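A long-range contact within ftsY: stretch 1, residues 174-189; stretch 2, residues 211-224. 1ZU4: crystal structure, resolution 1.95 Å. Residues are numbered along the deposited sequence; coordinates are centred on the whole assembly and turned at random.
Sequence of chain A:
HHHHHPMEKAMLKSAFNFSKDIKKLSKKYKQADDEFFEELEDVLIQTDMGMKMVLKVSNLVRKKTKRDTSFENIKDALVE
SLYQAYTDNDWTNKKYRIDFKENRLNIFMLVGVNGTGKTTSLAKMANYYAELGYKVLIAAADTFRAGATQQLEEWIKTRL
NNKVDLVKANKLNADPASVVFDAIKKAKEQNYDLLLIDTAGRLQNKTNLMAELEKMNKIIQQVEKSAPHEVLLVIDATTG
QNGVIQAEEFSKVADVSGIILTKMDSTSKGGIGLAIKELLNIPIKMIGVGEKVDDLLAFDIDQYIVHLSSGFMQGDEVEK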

# COMPACT_ATOMS: atom_id res chain seq x y z
N ALA A 174 -12.96 -5.16 -24.75
CA ALA A 174 -13.32 -6.58 -24.59
C ALA A 174 -13.82 -6.89 -23.17
O ALA A 174 -13.53 -6.15 -22.25
CB ALA A 174 -12.12 -7.48 -24.98
N ASP A 175 -14.57 -7.99 -22.99
CA ASP A 175 -14.92 -8.47 -21.65
C ASP A 175 -13.60 -8.77 -20.94
O ASP A 175 -12.77 -9.56 -21.46
CB ASP A 175 -15.79 -9.72 -21.72
CG ASP A 175 -16.32 -10.16 -20.33
OD1 ASP A 175 -15.77 -9.76 -19.32
OD2 ASP A 175 -17.32 -10.93 -20.26
N PRO A 176 -13.37 -8.10 -19.78
CA PRO A 176 -12.21 -8.35 -18.93
C PRO A 176 -11.96 -9.83 -18.61
O PRO A 176 -10.79 -10.25 -18.58
CB PRO A 176 -12.55 -7.57 -17.66
CG PRO A 176 -13.43 -6.41 -18.15
CD PRO A 176 -14.25 -7.04 -19.24
N ALA A 177 -13.02 -10.61 -18.34
CA ALA A 177 -12.83 -12.02 -18.03
C ALA A 177 -12.22 -12.76 -19.18
O ALA A 177 -11.62 -13.79 -18.94
CB ALA A 177 -14.15 -12.71 -17.61
N SER A 178 -12.39 -12.30 -20.42
CA SER A 178 -11.82 -13.10 -21.52
C SER A 178 -10.30 -13.00 -21.51
O SER A 178 -9.62 -13.97 -21.81
CB SER A 178 -12.42 -12.72 -22.87
OG SER A 178 -12.04 -11.40 -23.22
N VAL A 179 -9.76 -11.85 -21.12
CA VAL A 179 -8.30 -11.72 -20.97
C VAL A 179 -7.81 -12.65 -19.83
O VAL A 179 -6.80 -13.34 -19.95
CB VAL A 179 -7.93 -10.27 -20.65
CG1 VAL A 179 -6.41 -10.11 -20.47
CG2 VAL A 179 -8.54 -9.29 -21.73
N VAL A 180 -8.56 -12.68 -18.74
CA VAL A 180 -8.23 -13.59 -17.61
C VAL A 180 -8.32 -15.03 -18.07
O VAL A 180 -7.42 -15.81 -17.81
CB VAL A 180 -9.05 -13.25 -16.38
CG1 VAL A 180 -8.93 -14.32 -15.28
CG2 VAL A 180 -8.63 -11.85 -15.89
N PHE A 181 -9.37 -15.39 -18.81
CA PHE A 181 -9.42 -16.73 -19.44
C PHE A 181 -8.14 -17.06 -20.23
O PHE A 181 -7.52 -18.14 -20.06
CB PHE A 181 -10.68 -16.88 -20.34
CG PHE A 181 -10.78 -18.22 -21.04
CD1 PHE A 181 -11.68 -19.18 -20.59
CD2 PHE A 181 -9.99 -18.51 -22.15
CE1 PHE A 181 -11.80 -20.40 -21.22
CE2 PHE A 181 -10.10 -19.75 -22.81
CZ PHE A 181 -11.01 -20.69 -22.33
N ASP A 182 -7.71 -16.14 -21.09
CA ASP A 182 -6.49 -16.39 -21.86
C ASP A 182 -5.22 -16.50 -21.01
O ASP A 182 -4.39 -17.41 -21.22
CB ASP A 182 -6.31 -15.33 -22.94
CG ASP A 182 -7.28 -15.53 -24.10
OD1 ASP A 182 -7.84 -16.66 -24.23
OD2 ASP A 182 -7.45 -14.57 -24.89
N ALA A 183 -5.10 -15.62 -20.03
CA ALA A 183 -3.92 -15.64 -19.12
C ALA A 183 -3.81 -16.91 -18.25
O ALA A 183 -2.71 -17.50 -18.08
CB ALA A 183 -3.94 -14.38 -18.24
N ILE A 184 -4.94 -17.35 -17.71
CA ILE A 184 -4.91 -18.49 -16.81
C ILE A 184 -4.41 -19.74 -17.52
O ILE A 184 -3.63 -20.50 -16.93
CB ILE A 184 -6.23 -18.70 -16.08
CG1 ILE A 184 -6.08 -18.21 -14.64
CG2 ILE A 184 -6.64 -20.16 -16.10
CD1 ILE A 184 -5.48 -19.25 -13.65
N LYS A 185 -4.84 -19.89 -18.77
CA LYS A 185 -4.47 -20.96 -19.67
C LYS A 185 -2.94 -21.00 -19.90
O LYS A 185 -2.29 -22.02 -19.66
CB LYS A 185 -5.25 -20.77 -20.99
CG LYS A 185 -5.08 -21.91 -22.01
CD LYS A 185 -5.54 -21.49 -23.41
CE LYS A 185 -4.80 -22.29 -24.50
NZ LYS A 185 -5.06 -23.81 -24.44
N LYS A 186 -2.39 -19.89 -20.38
CA LYS A 186 -0.95 -19.74 -20.52
C LYS A 186 -0.20 -20.00 -19.19
O LYS A 186 0.82 -20.69 -19.18
CB LYS A 186 -0.67 -18.31 -21.00
CG LYS A 186 0.75 -17.98 -21.26
CD LYS A 186 0.80 -16.71 -22.11
CE LYS A 186 2.21 -16.23 -22.32
NZ LYS A 186 3.05 -17.32 -22.89
N ALA A 187 -0.72 -19.47 -18.08
CA ALA A 187 0.02 -19.47 -16.81
C ALA A 187 0.16 -20.87 -16.26
O ALA A 187 1.23 -21.27 -15.77
CB ALA A 187 -0.62 -18.52 -15.78
N LYS A 188 -0.94 -21.61 -16.39
CA LYS A 188 -1.03 -23.01 -16.00
C LYS A 188 -0.19 -23.91 -16.88
O LYS A 188 0.46 -24.84 -16.38
CB LYS A 188 -2.50 -23.47 -16.00
CG LYS A 188 -2.69 -24.91 -15.54
CD LYS A 188 -4.16 -25.30 -15.46
CE LYS A 188 -4.31 -26.64 -14.68
NZ LYS A 188 -3.62 -26.57 -13.32
N GLU A 189 -0.17 -23.65 -18.19
CA GLU A 189 0.48 -24.53 -19.15
C GLU A 189 2.01 -24.37 -19.26
O GLU A 189 2.73 -25.33 -19.60
CB GLU A 189 -0.14 -24.34 -20.53
CG GLU A 189 -1.58 -24.85 -20.64
CD GLU A 189 -2.22 -24.47 -21.96
OE1 GLU A 189 -1.51 -23.90 -22.83
OE2 GLU A 189 -3.44 -24.75 -22.12
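Stretch 2, residues 211-224: AELEKMNKIIQQVE

Stretch 2 lies alongside stretch 1 as a second helix running the same way. Residues 176-189 form the first helix; the second, already under way before Ala211, carries through the middle of its stretch before the chain leaves helical geometry near its end. The N-to-C directions differ by 16°, with a signed crossing angle of -16°, and the axes approach to 9.1 Å. So shallow a crossing lets the two helices stay in touch over several turns, and both chains move forward together through the pairs: Ala177 pairs with Met216 (CA to CA 5.4 Å), Phe181 with Ile219 (CA to CA 6.4 Å), Ile184 with Ile220 (CA to CA 6.7 Å) and Lys188 with Val223 (CA to CA 7.6 Å). The backbones therefore spread from the first pair to the last.

The narrow end is built around a small residue. Ala177 points its CB toward stretch 2, and because that side chain is only a methyl, it rests 3.8 Å from CB of Lys215 while leaving a shallow floor for Ile219. Ile219 is the principal knob, with chi1 in m and chi2 in t. Its side chain sits among Ala177, Val180, Phe181 and Ile184, two i, i+4 pairs whose members wall the hole. CD1 of Ile219 reaches the hole at the Ala177 side, 3.5 Å from Ala177 O and 3.9 Å from Ala177 CB, and lies 4.1 Å from CB of Phe181. Its other branch serves the other pair of walls: CG2 of Ile219 is 4.1 Å from CG1 of Val180 and 4.3 Å from CB of Ile184.

Next to this knob, Val180 fits between residues of stretch 2, its CG2 3.7 Å from CG of Met216 and its CG1 3.7 Å from CG2 of Ile220. Met216 starts sideways, but its extended chain brings CE to within 3.4 Å of CB of Pro176, filling space beside the first turn. Ile184, with chi1 off the standard wells at -104°, places CG1 3.6 Å from CG2 of Ile220 and CG2 3.7 Å from CG2 of Val223. As the backbones diverge, these branched side chains take up the wider gap. Val223 lies beyond the regular helix yet still points toward stretch 1, and the long, largely extended Lys188 reaches it, NZ 3.5 Å from Val223 CG1.

Polar groups gather at the N-terminal end of the first helix. Asp175 is its N-cap, OD1 accepting from Ala177 N at 3.0 Å; Glu212 OE1 takes a second, weak bond from Ala177 N at 3.4 Å. The carboxylates meet closely, Asp175 OD1 to Glu212 OE1 being 2.6 Å, and Lys215 ties them together: its NZ makes salt bridges to Asp175 OD2 at 3.0 Å and Glu212 OE2 at 3.3 Å. The rule to read here is a small Ala177 where the backbones come nearest, giving the branched Ile219 a place to pack, branched Ile184 and Val223 continuing the contact as the CA distances grow, and a charged clasp at the cap.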

# COMPACT_ATOMS: atom_id res chain seq x y z
N ALA A 211 -19.54 -8.06 -10.85
CA ALA A 211 -19.82 -9.19 -11.75
C ALA A 211 -18.57 -9.67 -12.46
O ALA A 211 -18.37 -10.88 -12.60
CB ALA A 211 -20.94 -8.85 -12.80
N GLU A 212 -17.77 -8.73 -12.93
CA GLU A 212 -16.55 -9.05 -13.65
C GLU A 212 -15.58 -9.72 -12.69
O GLU A 212 -14.94 -10.74 -13.06
CB GLU A 212 -15.95 -7.76 -14.28
CG GLU A 212 -16.63 -7.30 -15.60
CD GLU A 212 -16.60 -8.39 -16.70
OE1 GLU A 212 -15.65 -9.17 -16.78
OE2 GLU A 212 -17.55 -8.48 -17.50
N LEU A 213 -15.46 -9.17 -11.48
CA LEU A 213 -14.55 -9.78 -10.49
C LEU A 213 -14.99 -11.20 -10.18
O LEU A 213 -14.17 -12.07 -9.97
CB LEU A 213 -14.53 -8.97 -9.19
CG LEU A 213 -13.85 -7.57 -9.23
CD1 LEU A 213 -13.93 -6.89 -7.90
CD2 LEU A 213 -12.38 -7.73 -9.64
N GLU A 214 -16.31 -11.44 -10.15
CA GLU A 214 -16.77 -12.77 -9.84
C GLU A 214 -16.53 -13.70 -11.06
O GLU A 214 -16.07 -14.85 -10.89
CB GLU A 214 -18.22 -12.73 -9.30
CG GLU A 214 -18.84 -14.09 -9.08
CD GLU A 214 -18.26 -14.87 -7.91
OE1 GLU A 214 -17.62 -14.24 -7.04
OE2 GLU A 214 -18.44 -16.12 -7.86
N LYS A 215 -16.79 -13.23 -12.27
CA LYS A 215 -16.38 -14.01 -13.45
C LYS A 215 -14.91 -14.40 -13.38
O LYS A 215 -14.55 -15.56 -13.62
CB LYS A 215 -16.62 -13.27 -14.76
CG LYS A 215 -17.98 -13.33 -15.26
CD LYS A 215 -18.06 -12.86 -16.70
CE LYS A 215 -18.58 -11.44 -16.78
NZ LYS A 215 -19.31 -11.22 -18.09
N MET A 216 -14.06 -13.45 -13.03
CA MET A 216 -12.60 -13.72 -12.96
C MET A 216 -12.29 -14.79 -11.91
O MET A 216 -11.54 -15.73 -12.16
CB MET A 216 -11.86 -12.42 -12.66
CG MET A 216 -11.77 -11.54 -13.88
SD MET A 216 -11.01 -9.99 -13.44
CE MET A 216 -11.23 -9.06 -14.90
N ASN A 217 -12.82 -14.59 -10.72
CA ASN A 217 -12.74 -15.52 -9.62
C ASN A 217 -13.13 -16.94 -10.04
O ASN A 217 -12.42 -17.91 -9.74
CB ASN A 217 -13.69 -15.05 -8.55
CG ASN A 217 -13.13 -13.93 -7.71
OD1 ASN A 217 -11.91 -13.63 -7.75
ND2 ASN A 217 -14.01 -13.29 -6.92
N LYS A 218 -14.25 -17.05 -10.73
CA LYS A 218 -14.74 -18.35 -11.20
C LYS A 218 -13.76 -18.99 -12.18
O LYS A 218 -13.48 -20.18 -12.11
CB LYS A 218 -16.15 -18.19 -11.80
CG LYS A 218 -17.30 -17.98 -10.73
CD LYS A 218 -17.14 -19.06 -9.61
CE LYS A 218 -18.47 -19.61 -9.09
NZ LYS A 218 -18.30 -20.94 -8.40
N ILE A 219 -13.18 -18.19 -13.07
CA ILE A 219 -12.19 -18.73 -14.00
C ILE A 219 -10.94 -19.25 -13.26
O ILE A 219 -10.41 -20.34 -13.60
CB ILE A 219 -11.75 -17.64 -15.05
CG1 ILE A 219 -12.82 -17.55 -16.13
CG2 ILE A 219 -10.46 -18.10 -15.75
CD1 ILE A 219 -12.83 -16.29 -16.89
N ILE A 220 -10.45 -18.45 -12.31
CA ILE A 220 -9.16 -18.76 -11.68
C ILE A 220 -9.27 -19.87 -10.62
O ILE A 220 -8.37 -20.72 -10.52
CB ILE A 220 -8.38 -17.49 -11.18
CG1 ILE A 220 -9.01 -16.89 -9.91
CG2 ILE A 220 -8.24 -16.43 -12.30
CD1 ILE A 220 -8.52 -15.48 -9.59
N GLN A 221 -10.37 -19.89 -9.88
CA GLN A 221 -10.60 -20.90 -8.84
C GLN A 221 -10.72 -22.34 -9.39
O GLN A 221 -10.58 -23.31 -8.63
CB GLN A 221 -11.77 -20.50 -7.98
CG GLN A 221 -11.50 -19.22 -7.24
CD GLN A 221 -12.69 -18.68 -6.55
OE1 GLN A 221 -13.79 -18.93 -6.97
NE2 GLN A 221 -12.49 -17.88 -5.50
N GLN A 222 -10.94 -22.47 -10.69
CA GLN A 222 -10.88 -23.79 -11.34
C GLN A 222 -9.46 -24.31 -11.39
O GLN A 222 -9.24 -25.52 -11.47
CB GLN A 222 -11.40 -23.73 -12.78
CG GLN A 222 -12.92 -23.54 -12.86
CD GLN A 222 -13.35 -23.48 -14.28
OE1 GLN A 222 -13.23 -24.46 -15.01
NE2 GLN A 222 -13.81 -22.32 -14.72
N VAL A 223 -8.49 -23.41 -11.34
CA VAL A 223 -7.07 -23.80 -11.39
C VAL A 223 -6.40 -23.80 -9.99
O VAL A 223 -5.54 -24.65 -9.68
CB VAL A 223 -6.32 -22.94 -12.42
CG1 VAL A 223 -4.95 -23.39 -12.56
CG2 VAL A 223 -7.02 -23.03 -13.78
N GLU A 224 -6.85 -22.87 -9.14
CA GLU A 224 -6.21 -22.55 -7.87
C GLU A 224 -7.36 -22.19 -6.95
O GLU A 224 -7.89 -21.09 -7.00
CB GLU A 224 -5.25 -21.34 -8.01
CG GLU A 224 -3.90 -21.57 -8.75
CD GLU A 224 -2.93 -22.48 -7.98
OE1 GLU A 224 -3.17 -22.75 -6.78
OE2 GLU A 224 -1.95 -22.94 -8.61